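PDB 4LXR: protein toll from Drosophila melanogaster, which serves as the receptor for the cleaved, active form of spaetzle, triggering the signalling pathway behind antifungal defence and dorsal-ventral polarity in the embryo. Local coordinates for residues H123-F128 against T144-L149; L169-S174 against M193-Q198; T376-D381 against N397-I402; T629-L634 against L646-N651; L654-A659 against N675-I680. All coordinates share one frame; numbering follows the deposited sequence. Where two conformers were deposited one is given.

In the fold
All five contacts, met in this order along the chain, lie in the extracellular part and illustrate one principle of the leucine-rich repeat solenoid: each turn packs against its neighbours. Contacts 1 and 2, with centres about 12 Å apart, touch; they lie at the starts of strands 127-131, 174-176 and 198-200 and in the loop leading to 151-155, near the bound spaetzle. Contact 3 holds a two-stranded parallel sheet, its centre about 54 Å from that of contact 2. Contact 4 includes the end of strand 643-647, and contact 5, about 10 Å away between centres, lies in loops after strands 643-647 and 669-671. Contacts 1 and 4, centres about 109 Å apart, span a long, curved receptor.

Contact 1. Residues H123-F128 against T144-L149; sequences HGLKRF and TDMRNL
His123 lays one face of its ring over Asp145 and Thr144. Asp145 CB stands 3.9 Å from the ring centroid, a CH-pi contact, and Thr144 O covers the same face nearer the rim. Met146 SD approaches the ring obliquely, 4.8 Å from its centroid. An alanine here would probably leave Asp145 CB and Met146 SD without their aromatic neighbour and open a gap beside them. Past Gly124, Leu125 CD1 meets Met146 CE at 4.1 Å, CE being turned there by chi3 (-74°). Lys126 runs alongside Asn148, while Arg127 N rests against Leu149 CD2. The Arg127 guanidinium reaches instead to Thr105 of one spaetzle chain and Gly3 of the other. Phe128 CB closes the series, 3.8 Å from Leu149 CD2. A water donates to His123 O and Leu125 O and accepts from Asn148 N. Leading into LRR 1, hydrogen bonding between the two segments thus runs through one water, while the backbone of Lys126 bonds directly to Ser150 and His151 just beyond; sulfur, ring and leucine methyls supply the direct contact.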
# COMPACT_ATOMS: atom_id res chain seq x y z
N HIS A 123 -48.76 -3.94 15.83
CA HIS A 123 -48.96 -5.21 15.10
C HIS A 123 -48.74 -5.06 13.59
O HIS A 123 -48.62 -6.05 12.88
CB HIS A 123 -50.35 -5.80 15.38
CG HIS A 123 -50.59 -6.14 16.82
ND1 HIS A 123 -49.61 -6.03 17.78
CD2 HIS A 123 -51.71 -6.54 17.47
CE1 HIS A 123 -50.11 -6.37 18.96
NE2 HIS A 123 -51.38 -6.68 18.79
N GLY A 124 -48.69 -3.82 13.11
CA GLY A 124 -48.37 -3.54 11.71
C GLY A 124 -46.90 -3.60 11.29
O GLY A 124 -46.60 -3.51 10.09
N LEU A 125 -45.99 -3.76 12.26
CA LEU A 125 -44.55 -3.72 11.98
C LEU A 125 -44.08 -4.86 11.08
O LEU A 125 -44.57 -5.99 11.18
CB LEU A 125 -43.72 -3.76 13.28
CG LEU A 125 -43.73 -2.57 14.26
CD1 LEU A 125 -42.99 -2.99 15.50
CD2 LEU A 125 -43.10 -1.27 13.65
N LYS A 126 -43.13 -4.56 10.19
CA LYS A 126 -42.52 -5.58 9.35
C LYS A 126 -41.22 -6.04 9.96
O LYS A 126 -40.73 -7.13 9.68
CB LYS A 126 -42.30 -5.07 7.92
CG LYS A 126 -43.53 -5.20 7.04
CD LYS A 126 -43.86 -3.88 6.36
CE LYS A 126 -45.07 -4.03 5.44
NZ LYS A 126 -45.79 -2.74 5.23
N ARG A 127 -40.66 -5.22 10.82
CA ARG A 127 -39.33 -5.50 11.31
C ARG A 127 -39.22 -5.06 12.75
O ARG A 127 -39.60 -3.95 13.10
CB ARG A 127 -38.27 -4.80 10.43
CG ARG A 127 -36.83 -5.10 10.89
CD ARG A 127 -35.75 -4.82 9.84
NE ARG A 127 -34.47 -5.40 10.27
CZ ARG A 127 -33.34 -5.37 9.58
NH1 ARG A 127 -33.30 -4.78 8.38
NH2 ARG A 127 -32.24 -5.93 10.09
N PHE A 128 -38.68 -5.92 13.60
CA PHE A 128 -38.56 -5.57 15.01
C PHE A 128 -37.26 -6.13 15.52
O PHE A 128 -36.92 -7.26 15.20
CB PHE A 128 -39.75 -6.14 15.81
CG PHE A 128 -39.59 -6.07 17.30
CD1 PHE A 128 -39.61 -4.84 17.96
CD2 PHE A 128 -39.44 -7.23 18.06
CE1 PHE A 128 -39.47 -4.76 19.35
CE2 PHE A 128 -39.30 -7.18 19.46
CZ PHE A 128 -39.31 -5.94 20.11
N THR A 144 -47.33 -11.89 20.21
CA THR A 144 -48.72 -12.18 19.93
C THR A 144 -49.25 -11.22 18.88
O THR A 144 -49.09 -10.02 19.00
CB THR A 144 -49.58 -12.07 21.22
OG1 THR A 144 -49.09 -13.03 22.17
CG2 THR A 144 -51.08 -12.30 20.92
N ASP A 145 -49.91 -11.78 17.86
CA ASP A 145 -50.55 -11.02 16.80
C ASP A 145 -49.59 -10.24 15.89
O ASP A 145 -50.05 -9.36 15.15
CB ASP A 145 -51.61 -10.05 17.34
CG ASP A 145 -52.74 -10.77 18.09
OD1 ASP A 145 -52.98 -11.97 17.83
OD2 ASP A 145 -53.36 -10.11 18.96
N MET A 146 -48.30 -10.53 15.93
CA MET A 146 -47.36 -9.83 15.04
C MET A 146 -47.36 -10.50 13.67
O MET A 146 -46.31 -10.96 13.20
CB MET A 146 -45.94 -9.80 15.63
CG MET A 146 -45.82 -9.07 16.97
SD MET A 146 -46.15 -7.30 16.86
CE MET A 146 -44.67 -6.70 16.05
N ARG A 147 -48.54 -10.57 13.04
CA ARG A 147 -48.71 -11.35 11.81
C ARG A 147 -48.19 -10.63 10.56
O ARG A 147 -48.32 -11.14 9.44
CB ARG A 147 -50.16 -11.82 11.65
CG ARG A 147 -50.61 -12.88 12.70
CD ARG A 147 -51.79 -13.76 12.22
NE ARG A 147 -52.15 -14.79 13.21
CZ ARG A 147 -51.76 -16.06 13.15
NH1 ARG A 147 -50.99 -16.48 12.15
NH2 ARG A 147 -52.13 -16.92 14.10
N ASN A 148 -47.59 -9.45 10.74
CA ASN A 148 -46.96 -8.71 9.65
C ASN A 148 -45.44 -8.75 9.66
O ASN A 148 -44.81 -8.31 8.69
CB ASN A 148 -47.41 -7.26 9.68
CG ASN A 148 -48.21 -6.90 8.48
OD1 ASN A 148 -49.36 -7.33 8.33
ND2 ASN A 148 -47.62 -6.09 7.59
N LEU A 149 -44.86 -9.24 10.75
CA LEU A 149 -43.42 -9.28 10.86
C LEU A 149 -42.79 -10.15 9.78
O LEU A 149 -43.15 -11.32 9.63
CB LEU A 149 -43.00 -9.79 12.23
CG LEU A 149 -42.87 -8.89 13.45
CD1 LEU A 149 -42.20 -9.70 14.56
CD2 LEU A 149 -42.07 -7.60 13.14
O HOH W 1 -46.34 -7.64 12.75

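Contact 2. Residues L169-S174 against M193-Q198; sequences LENLES and MPKLKQ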
# COMPACT_ATOMS: atom_id res chain seq x y z
N LEU A 169 -46.35 -15.75 13.74
CA LEU A 169 -45.33 -15.19 12.84
C LEU A 169 -45.41 -15.79 11.43
O LEU A 169 -44.43 -16.30 10.90
CB LEU A 169 -43.94 -15.39 13.44
CG LEU A 169 -43.86 -14.90 14.89
CD1 LEU A 169 -42.45 -15.04 15.43
CD2 LEU A 169 -44.35 -13.47 15.00
N GLU A 170 -46.60 -15.76 10.85
CA GLU A 170 -46.85 -16.44 9.58
C GLU A 170 -46.14 -15.73 8.44
O GLU A 170 -45.89 -16.32 7.38
CB GLU A 170 -48.36 -16.48 9.29
CG GLU A 170 -48.98 -15.09 9.14
CD GLU A 170 -50.50 -15.10 9.25
OE1 GLU A 170 -51.04 -16.00 9.91
OE2 GLU A 170 -51.15 -14.20 8.68
N ASN A 171 -45.82 -14.45 8.62
CA ASN A 171 -45.10 -13.75 7.57
C ASN A 171 -43.60 -13.73 7.71
O ASN A 171 -42.92 -13.20 6.83
CB ASN A 171 -45.68 -12.36 7.33
CG ASN A 171 -46.81 -12.38 6.31
OD1 ASN A 171 -46.68 -12.98 5.24
ND2 ASN A 171 -47.94 -11.77 6.65
N LEU A 172 -43.08 -14.32 8.78
CA LEU A 172 -41.64 -14.28 9.05
C LEU A 172 -40.78 -14.88 7.93
O LEU A 172 -41.01 -16.01 7.46
CB LEU A 172 -41.30 -14.91 10.41
CG LEU A 172 -40.09 -14.24 11.07
CD1 LEU A 172 -40.35 -12.75 11.28
CD2 LEU A 172 -39.70 -14.90 12.41
N GLU A 173 -39.77 -14.11 7.51
CA GLU A 173 -38.85 -14.54 6.48
C GLU A 173 -37.42 -14.64 6.95
O GLU A 173 -36.62 -15.41 6.39
CB GLU A 173 -38.96 -13.64 5.25
CG GLU A 173 -40.38 -13.66 4.63
CD GLU A 173 -40.41 -13.08 3.22
OE1 GLU A 173 -39.50 -13.39 2.41
OE2 GLU A 173 -41.33 -12.32 2.91
N SER A 174 -37.09 -13.87 7.99
CA SER A 174 -35.75 -13.88 8.57
C SER A 174 -35.78 -13.88 10.08
O SER A 174 -36.51 -13.11 10.69
CB SER A 174 -34.93 -12.65 8.11
OG SER A 174 -35.17 -12.41 6.73
N MET A 193 -44.14 -20.87 10.35
CA MET A 193 -43.50 -19.85 9.52
C MET A 193 -43.18 -20.42 8.15
O MET A 193 -42.01 -20.68 7.83
CB MET A 193 -42.21 -19.34 10.20
CG MET A 193 -42.43 -18.80 11.63
SD MET A 193 -40.89 -18.41 12.48
CE MET A 193 -40.23 -20.07 12.75
N PRO A 194 -44.22 -20.62 7.32
CA PRO A 194 -44.08 -21.34 6.05
C PRO A 194 -43.33 -20.52 4.99
O PRO A 194 -43.00 -21.08 3.95
CB PRO A 194 -45.54 -21.61 5.63
CG PRO A 194 -46.34 -20.49 6.27
CD PRO A 194 -45.61 -20.16 7.56
N LYS A 195 -43.05 -19.25 5.26
CA LYS A 195 -42.24 -18.43 4.35
C LYS A 195 -40.82 -18.21 4.85
O LYS A 195 -40.06 -17.48 4.22
CB LYS A 195 -42.89 -17.04 4.11
CG LYS A 195 -44.32 -17.09 3.56
CD LYS A 195 -45.05 -15.76 3.73
CE LYS A 195 -44.37 -14.65 2.94
NZ LYS A 195 -45.21 -13.43 2.79
N LEU A 196 -40.44 -18.85 5.96
CA LEU A 196 -39.11 -18.59 6.53
C LEU A 196 -37.95 -18.90 5.57
O LEU A 196 -37.84 -20.03 5.08
CB LEU A 196 -38.93 -19.35 7.84
CG LEU A 196 -37.64 -19.02 8.60
CD1 LEU A 196 -37.58 -17.55 9.05
CD2 LEU A 196 -37.52 -19.95 9.79
N LYS A 197 -37.10 -17.92 5.29
CA LYS A 197 -35.97 -18.13 4.36
C LYS A 197 -34.61 -18.09 5.03
O LYS A 197 -33.72 -18.87 4.68
CB LYS A 197 -36.02 -17.12 3.20
CG LYS A 197 -37.30 -17.20 2.37
CD LYS A 197 -37.37 -16.06 1.34
CE LYS A 197 -38.61 -16.21 0.47
NZ LYS A 197 -39.92 -16.07 1.24
N GLN A 198 -34.43 -17.21 6.01
CA GLN A 198 -33.12 -17.04 6.64
C GLN A 198 -33.17 -17.37 8.13
O GLN A 198 -33.94 -16.79 8.90
CB GLN A 198 -32.57 -15.61 6.42
CG GLN A 198 -31.14 -15.41 6.91
CD GLN A 198 -30.14 -16.36 6.23
OE1 GLN A 198 -30.19 -16.55 5.01
NE2 GLN A 198 -29.28 -17.01 7.02
O HOH W 2 -43.46 -12.17 4.50
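Ser174 and Gln198 form a parallel beta bridge, and just before it Glu173 O accepts two backbone N-H groups, from Lys197 at 2.8 Å and Gln198 at 2.9 Å. The Glu173 carboxylate bonds one lysine directly and lies near a second. Lys197 NZ, swung round at chi4 (64°), makes a salt bridge of 3.0 Å to Glu173 OE1, arriving from above the carboxylate plane. Lys195 NZ donates to Asn171 OD1 and to a water that also lies 2.7 Å from Glu173 OE2. An alanine in place of Glu173 would probably leave Lys197 NZ without its charged mate, held only by a weak bond to Lys195 O. Apart from these charged groups, Met193 SD lies alongside Leu172, 3.7 Å from CD2. The segments lead into strands 174-176 and 198-200 of successive repeats, LRR 2 and LRR 3. The Ser174 backbone bonds to Ser150 and to Leu152 of strand 151-155; Gln198 NE2 bonds Asn200 OD1, and its amide also reaches Gln62 and His109 of a spaetzle chain.

Contact 3. Residues T376-D381 against N397-I402; sequences TGISGD and NRLRTI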
# COMPACT_ATOMS: atom_id res chain seq x y z
N THR A 376 8.74 -24.06 -6.15
CA THR A 376 10.11 -23.82 -6.60
C THR A 376 10.24 -23.63 -8.10
O THR A 376 11.29 -23.26 -8.57
CB THR A 376 11.04 -24.98 -6.24
OG1 THR A 376 10.44 -26.21 -6.66
CG2 THR A 376 11.31 -25.02 -4.75
N GLY A 377 9.17 -23.87 -8.85
CA GLY A 377 9.28 -23.79 -10.29
C GLY A 377 7.96 -23.50 -10.95
O GLY A 377 6.90 -23.59 -10.33
N ILE A 378 8.02 -23.10 -12.21
CA ILE A 378 6.83 -23.00 -13.03
C ILE A 378 7.15 -23.83 -14.25
O ILE A 378 8.17 -23.59 -14.93
CB ILE A 378 6.52 -21.56 -13.46
CG1 ILE A 378 6.51 -20.63 -12.25
CG2 ILE A 378 5.17 -21.50 -14.19
CD1 ILE A 378 6.01 -19.23 -12.57
N SER A 379 6.32 -24.83 -14.51
CA SER A 379 6.64 -25.77 -15.57
C SER A 379 6.01 -25.29 -16.87
O SER A 379 5.22 -24.34 -16.86
CB SER A 379 6.15 -27.19 -15.23
OG SER A 379 4.73 -27.28 -15.29
N GLY A 380 6.37 -25.95 -17.96
CA GLY A 380 5.81 -25.61 -19.26
C GLY A 380 4.35 -25.97 -19.44
O GLY A 380 3.71 -25.46 -20.37
N ASP A 381 3.80 -26.82 -18.57
CA ASP A 381 2.43 -27.31 -18.73
C ASP A 381 1.40 -26.74 -17.76
O ASP A 381 0.21 -26.73 -18.06
CB ASP A 381 2.38 -28.83 -18.62
CG ASP A 381 2.87 -29.53 -19.88
OD1 ASP A 381 3.03 -28.86 -20.92
OD2 ASP A 381 3.09 -30.76 -19.82
N ASN A 397 7.07 -17.22 -2.61
CA ASN A 397 7.32 -18.65 -2.75
C ASN A 397 8.84 -18.86 -2.74
O ASN A 397 9.56 -18.03 -2.20
CB ASN A 397 6.66 -19.19 -4.02
CG ASN A 397 5.19 -19.54 -3.81
OD1 ASN A 397 4.86 -20.70 -3.58
ND2 ASN A 397 4.31 -18.54 -3.89
N ARG A 398 9.33 -19.96 -3.30
CA ARG A 398 10.77 -20.20 -3.43
C ARG A 398 11.10 -20.41 -4.90
O ARG A 398 11.91 -21.27 -5.25
CB ARG A 398 11.21 -21.44 -2.64
CG ARG A 398 10.75 -21.51 -1.18
CD ARG A 398 11.09 -20.26 -0.38
NE ARG A 398 12.53 -19.99 -0.38
CZ ARG A 398 13.07 -18.80 -0.61
NH1 ARG A 398 12.31 -17.74 -0.86
NH2 ARG A 398 14.39 -18.67 -0.59
N LEU A 399 10.46 -19.64 -5.77
CA LEU A 399 10.58 -19.86 -7.21
C LEU A 399 12.00 -19.62 -7.66
O LEU A 399 12.59 -18.60 -7.33
CB LEU A 399 9.64 -18.95 -7.99
CG LEU A 399 8.15 -19.25 -7.85
CD1 LEU A 399 7.33 -18.28 -8.71
CD2 LEU A 399 7.93 -20.68 -8.28
N ARG A 400 12.54 -20.57 -8.41
CA ARG A 400 13.91 -20.47 -8.88
C ARG A 400 13.97 -20.63 -10.41
O ARG A 400 14.77 -19.98 -11.08
CB ARG A 400 14.80 -21.48 -8.15
CG ARG A 400 15.93 -22.06 -8.97
CD ARG A 400 17.29 -21.87 -8.30
NE ARG A 400 18.39 -22.30 -9.17
CZ ARG A 400 18.90 -21.55 -10.15
NH1 ARG A 400 18.39 -20.34 -10.39
NH2 ARG A 400 19.90 -22.01 -10.89
N THR A 401 13.12 -21.48 -10.96
CA THR A 401 13.09 -21.63 -12.41
C THR A 401 11.72 -21.38 -13.02
O THR A 401 10.69 -21.68 -12.42
CB THR A 401 13.56 -23.02 -12.88
OG1 THR A 401 12.52 -23.98 -12.62
CG2 THR A 401 14.84 -23.42 -12.19
N ILE A 402 11.74 -20.83 -14.22
CA ILE A 402 10.54 -20.60 -15.01
C ILE A 402 10.78 -21.23 -16.37
O ILE A 402 11.65 -20.80 -17.11
CB ILE A 402 10.27 -19.10 -15.18
CG1 ILE A 402 10.21 -18.42 -13.81
CG2 ILE A 402 8.95 -18.88 -15.97
CD1 ILE A 402 9.61 -17.02 -13.86
O HOH W 3 12.88 -25.04 -9.89
O HOH W 4 10.50 -24.53 -14.52
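Ile378 and Leu399 mark the tight side of this contact, their CD1 methyls 4.2 Å apart. Leu399 CD2 presses on the backbone, 3.5 Å from Gly377 N, and Ile378 CB faces Ile402 CG2. Two backbone bonds secure the short parallel pairing: Ile378 N to Thr401 O at 3.0 Å, and Arg400 N to Thr376 O, also 3.0 Å, with this second donor 48° above the carbonyl plane. Thr376 CA adds a CA-H...O contact to Arg398 O at 3.4 Å. The face carrying Thr401 is looser and wet. The Thr401 hydroxyl, with OG1 set between the backbone N and the carbonyl carbon (chi1 75°), is hydrogen-bonded to two waters, one donating to Thr376 O and the other to Ile378 O. The Arg398 guanidinium makes a salt bridge with Asp422. Strands 377-378 and 401-402 make a small sheet of their own, each downstream of the preceding strand of its repeat, 367-369 in LRR 10 and 391-393 in LRR 11; Asn397 ties the turns together through Leu370 O and Leu375 N.

Contact 4. Residues T629-L634 against L646-N651; sequences THVPRL and LHLENN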
# COMPACT_ATOMS: atom_id res chain seq x y z
N THR A 629 63.69 18.21 -5.86
CA THR A 629 64.65 19.14 -6.46
C THR A 629 64.48 19.15 -7.98
O THR A 629 64.85 20.10 -8.65
CB THR A 629 66.10 18.80 -6.07
OG1 THR A 629 66.41 17.46 -6.48
CG2 THR A 629 66.28 18.90 -4.57
N HIS A 630 63.88 18.08 -8.50
CA HIS A 630 63.62 17.97 -9.93
C HIS A 630 62.20 17.51 -10.21
O HIS A 630 61.55 16.90 -9.36
CB HIS A 630 64.60 16.98 -10.57
CG HIS A 630 66.02 17.43 -10.54
ND1 HIS A 630 66.93 16.97 -9.62
CD2 HIS A 630 66.70 18.31 -11.33
CE1 HIS A 630 68.11 17.54 -9.83
NE2 HIS A 630 67.99 18.36 -10.86
N VAL A 631 61.72 17.80 -11.41
CA VAL A 631 60.44 17.31 -11.87
C VAL A 631 60.56 15.82 -12.15
O VAL A 631 61.36 15.41 -12.99
CB VAL A 631 59.98 18.03 -13.14
CG1 VAL A 631 58.73 17.36 -13.72
CG2 VAL A 631 59.72 19.51 -12.85
N PRO A 632 59.77 15.00 -11.45
CA PRO A 632 59.86 13.54 -11.62
C PRO A 632 59.30 13.10 -12.96
O PRO A 632 58.58 13.86 -13.61
CB PRO A 632 59.00 13.00 -10.48
CG PRO A 632 58.00 14.06 -10.23
CD PRO A 632 58.72 15.37 -10.48
N ARG A 633 59.64 11.88 -13.37
CA ARG A 633 59.11 11.23 -14.57
C ARG A 633 57.58 11.30 -14.64
O ARG A 633 56.90 10.79 -13.75
CB ARG A 633 59.53 9.77 -14.58
CG ARG A 633 61.02 9.54 -14.38
CD ARG A 633 61.35 8.05 -14.43
NE ARG A 633 62.76 7.80 -14.68
CZ ARG A 633 63.31 6.59 -14.79
NH1 ARG A 633 62.55 5.51 -14.67
NH2 ARG A 633 64.61 6.47 -15.03
N LEU A 634 57.06 11.90 -15.71
CA LEU A 634 55.62 12.11 -15.85
C LEU A 634 54.98 11.12 -16.83
O LEU A 634 55.61 10.71 -17.79
CB LEU A 634 55.31 13.56 -16.28
CG LEU A 634 55.75 14.66 -15.31
CD1 LEU A 634 55.34 16.07 -15.80
CD2 LEU A 634 55.21 14.40 -13.92
N LEU A 646 50.28 20.25 -13.60
CA LEU A 646 51.39 19.69 -12.85
C LEU A 646 51.57 20.49 -11.58
O LEU A 646 52.07 21.60 -11.61
CB LEU A 646 52.66 19.69 -13.70
CG LEU A 646 53.96 19.21 -13.09
CD1 LEU A 646 53.85 17.76 -12.53
CD2 LEU A 646 55.02 19.30 -14.16
N HIS A 647 51.11 19.92 -10.48
CA HIS A 647 51.15 20.58 -9.18
C HIS A 647 52.39 20.19 -8.39
O HIS A 647 52.52 19.05 -7.92
CB HIS A 647 49.85 20.29 -8.41
CG HIS A 647 48.67 21.07 -8.90
ND1 HIS A 647 48.36 22.33 -8.43
CD2 HIS A 647 47.75 20.78 -9.84
CE1 HIS A 647 47.28 22.77 -9.05
NE2 HIS A 647 46.89 21.85 -9.91
N LEU A 648 53.30 21.15 -8.26
CA LEU A 648 54.58 20.93 -7.61
C LEU A 648 54.83 21.99 -6.54
O LEU A 648 55.97 22.26 -6.16
CB LEU A 648 55.71 20.91 -8.64
CG LEU A 648 55.68 19.76 -9.66
CD1 LEU A 648 56.72 19.94 -10.76
CD2 LEU A 648 55.89 18.43 -8.95
N GLU A 649 53.74 22.57 -6.05
CA GLU A 649 53.79 23.60 -5.00
C GLU A 649 54.61 23.23 -3.76
O GLU A 649 54.58 22.08 -3.29
CB GLU A 649 52.39 24.00 -4.54
CG GLU A 649 51.54 24.69 -5.58
CD GLU A 649 50.69 23.72 -6.38
OE1 GLU A 649 49.63 24.15 -6.88
OE2 GLU A 649 51.09 22.54 -6.50
N ASN A 650 55.32 24.23 -3.25
CA ASN A 650 56.09 24.11 -2.01
C ASN A 650 57.06 22.92 -1.95
O ASN A 650 57.20 22.28 -0.92
CB ASN A 650 55.16 24.14 -0.78
CG ASN A 650 54.36 25.45 -0.69
OD1 ASN A 650 53.16 25.44 -0.38
ND2 ASN A 650 55.02 26.58 -0.96
N ASN A 651 57.71 22.64 -3.07
CA ASN A 651 58.85 21.73 -3.08
C ASN A 651 60.16 22.53 -3.04
O ASN A 651 60.16 23.67 -2.56
CB ASN A 651 58.77 20.80 -4.30
CG ASN A 651 57.78 19.65 -4.10
OD1 ASN A 651 58.16 18.56 -3.67
ND2 ASN A 651 56.51 19.89 -4.40
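Leu634 and Leu646 meet through their methyl groups, CD1 of the first lying 3.6 Å from CD2 of the second, the closest approach between the segments. Leu646 CG stands anti to its backbone N (chi1 177°), and both methyls beyond it face Leu634. A second apolar cluster forms round Leu648: Val631 CG2 touches its CD1 at 3.7 Å, the two side chains crossing at about a right angle, and Pro632 CD lies 4.4 Å from its CD2. Val631 CG1 reaches back to Leu646 CD2 at 4.2 Å and links the clusters.

Hydrogen bonding organises 646-651 itself, where a type II turn runs from Leu648 to Asn651. Asn651 ND2 gives a bond of 3.0 Å to Leu648 O from well above the carbonyl plane and a further one to Cys623 O, while its OD1 accepts from Leu628 N. His647 ND1 donates to the syn lone pair of Glu649 OE1 at 2.7 Å, with that oxygen in the ring plane; the ring also stacks on His671, and Glu649 OE2 is bonded to His624.

Between the two segments the contact is aliphatic packing, with the nearest CA atoms, those of Val631 and Leu648, 8.1 Å apart. Hydrogen bonds nearby also tie the LRRNT region to LRR 16, which it precedes, and shape the turn, leaving aliphatic branches to fill the interior.

Contact 5. Residues L654-A659 against N675-I680; sequences LRLPSA and NNLTSI. With NAG (2-acetamido-2-deoxy-beta-D-glucopyranose), chain G.
Arg655 brings its guanidinium obliquely past Ser679, NH1 lying 3.9 Å from Ser679 OG. The other flat group is the amide of Asn676, which ends in a sugar: ND2 is bonded covalently to C1 of N-acetylglucosamine. These segments belong to successive leucine-rich repeats, LRR 16 and LRR 17, joined here by methyls and waters. Leu677 CD2 packs 3.8 Å from Arg655 CA and 4.2 Å from Leu656 CG, and Leu656 CD1 meets Ile680 CD1 at 4.1 Å. The backbones stand further apart than in contact 3, where the equivalent groups bond directly. One water lies 2.7 Å from Leu654 O and accepts from Thr678 N; another accepts from Leu656 N and sits beside Ser679 O. The glycan, attached at an experimentally established site, is itself hydrogen-bonded to His698. A chi1 of -61° sets Leu654 CG anti to the carbonyl carbon. Beyond it, Leu654 CD2 lies 3.9 Å from Asn676 CB. On the acetamido side of the sugar, NAG O7 is 3.3 Å from Leu654 CD2.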
# COMPACT_ATOMS: atom_id res chain seq x y z
N LEU A 654 65.06 22.91 -8.29
CA LEU A 654 66.26 23.68 -8.61
C LEU A 654 66.23 24.17 -10.05
O LEU A 654 66.70 25.26 -10.35
CB LEU A 654 67.51 22.84 -8.35
CG LEU A 654 67.70 22.37 -6.90
CD1 LEU A 654 68.93 21.50 -6.80
CD2 LEU A 654 67.77 23.56 -5.93
N ARG A 655 65.66 23.36 -10.93
CA ARG A 655 65.59 23.70 -12.35
C ARG A 655 64.41 22.95 -12.97
O ARG A 655 63.89 22.01 -12.38
CB ARG A 655 66.90 23.31 -13.03
CG ARG A 655 67.08 23.82 -14.45
CD ARG A 655 68.42 23.37 -15.05
NE ARG A 655 69.57 23.72 -14.21
CZ ARG A 655 70.06 24.96 -14.08
NH1 ARG A 655 69.49 25.97 -14.73
NH2 ARG A 655 71.10 25.18 -13.30
N LEU A 656 63.96 23.39 -14.14
CA LEU A 656 62.94 22.67 -14.89
C LEU A 656 63.62 21.83 -15.98
O LEU A 656 64.72 22.15 -16.42
CB LEU A 656 61.96 23.66 -15.53
CG LEU A 656 61.08 24.46 -14.57
CD1 LEU A 656 60.21 25.45 -15.33
CD2 LEU A 656 60.22 23.54 -13.70
N PRO A 657 62.97 20.73 -16.40
CA PRO A 657 63.54 19.96 -17.51
C PRO A 657 63.21 20.66 -18.82
O PRO A 657 62.47 21.65 -18.80
CB PRO A 657 62.81 18.62 -17.41
CG PRO A 657 61.48 18.97 -16.84
CD PRO A 657 61.73 20.12 -15.88
N SER A 658 63.74 20.18 -19.94
CA SER A 658 63.42 20.78 -21.23
C SER A 658 62.00 20.42 -21.68
O SER A 658 61.42 19.44 -21.21
CB SER A 658 64.45 20.39 -22.31
OG SER A 658 64.13 19.16 -22.91
N ALA A 659 61.44 21.23 -22.57
CA ALA A 659 60.06 21.07 -23.01
C ALA A 659 59.83 19.81 -23.86
O ALA A 659 58.69 19.46 -24.14
CB ALA A 659 59.61 22.31 -23.77
N ASN A 675 59.09 27.20 -4.84
CA ASN A 675 60.22 26.36 -5.19
C ASN A 675 61.55 27.15 -5.20
O ASN A 675 61.58 28.31 -4.80
CB ASN A 675 59.96 25.65 -6.51
CG ASN A 675 59.06 24.43 -6.33
OD1 ASN A 675 59.52 23.39 -5.89
ND2 ASN A 675 57.78 24.57 -6.67
N ASN A 676 62.62 26.51 -5.65
CA ASN A 676 63.95 27.11 -5.61
C ASN A 676 64.48 27.54 -6.99
O ASN A 676 65.68 27.47 -7.23
CB ASN A 676 64.97 26.13 -4.99
CG ASN A 676 64.92 26.11 -3.47
OD1 ASN A 676 63.85 26.13 -2.86
ND2 ASN A 676 66.10 26.06 -2.85
N LEU A 677 63.59 27.95 -7.89
CA LEU A 677 63.98 28.23 -9.27
C LEU A 677 64.76 29.53 -9.39
O LEU A 677 64.30 30.58 -8.94
CB LEU A 677 62.74 28.31 -10.18
CG LEU A 677 61.96 27.00 -10.42
CD1 LEU A 677 60.70 27.22 -11.25
CD2 LEU A 677 62.87 25.97 -11.06
N THR A 678 65.94 29.46 -10.01
CA THR A 678 66.77 30.65 -10.17
C THR A 678 66.76 31.24 -11.59
O THR A 678 67.18 32.37 -11.80
CB THR A 678 68.22 30.41 -9.71
OG1 THR A 678 68.76 29.26 -10.38
CG2 THR A 678 68.26 30.18 -8.20
N SER A 679 66.28 30.48 -12.56
CA SER A 679 66.22 30.96 -13.94
C SER A 679 65.22 30.15 -14.76
O SER A 679 64.97 28.99 -14.48
CB SER A 679 67.60 30.92 -14.59
OG SER A 679 68.18 29.63 -14.46
N ILE A 680 64.63 30.79 -15.76
CA ILE A 680 63.68 30.13 -16.63
C ILE A 680 64.09 30.28 -18.08
O ILE A 680 64.18 31.39 -18.60
CB ILE A 680 62.26 30.71 -16.51
CG1 ILE A 680 61.77 30.67 -15.06
CG2 ILE A 680 61.31 29.95 -17.42
CD1 ILE A 680 61.47 29.27 -14.54
C1 NAG G . 65.92 26.15 -1.42
C2 NAG G . 67.05 25.45 -0.67
C3 NAG G . 66.83 25.58 0.84
C4 NAG G . 66.61 27.03 1.24
C5 NAG G . 65.52 27.66 0.38
C6 NAG G . 65.36 29.15 0.60
C7 NAG G . 67.84 23.58 -2.07
C8 NAG G . 67.78 22.10 -2.31
N2 NAG G . 67.12 24.04 -1.05
O3 NAG G . 67.95 25.04 1.55
O4 NAG G . 66.21 27.06 2.61
O5 NAG G . 65.84 27.49 -1.01
O6 NAG G . 64.05 29.47 1.05
O7 NAG G . 68.52 24.33 -2.78
O HOH W 5 66.32 27.19 -12.13
O HOH W 6 64.93 26.31 -14.25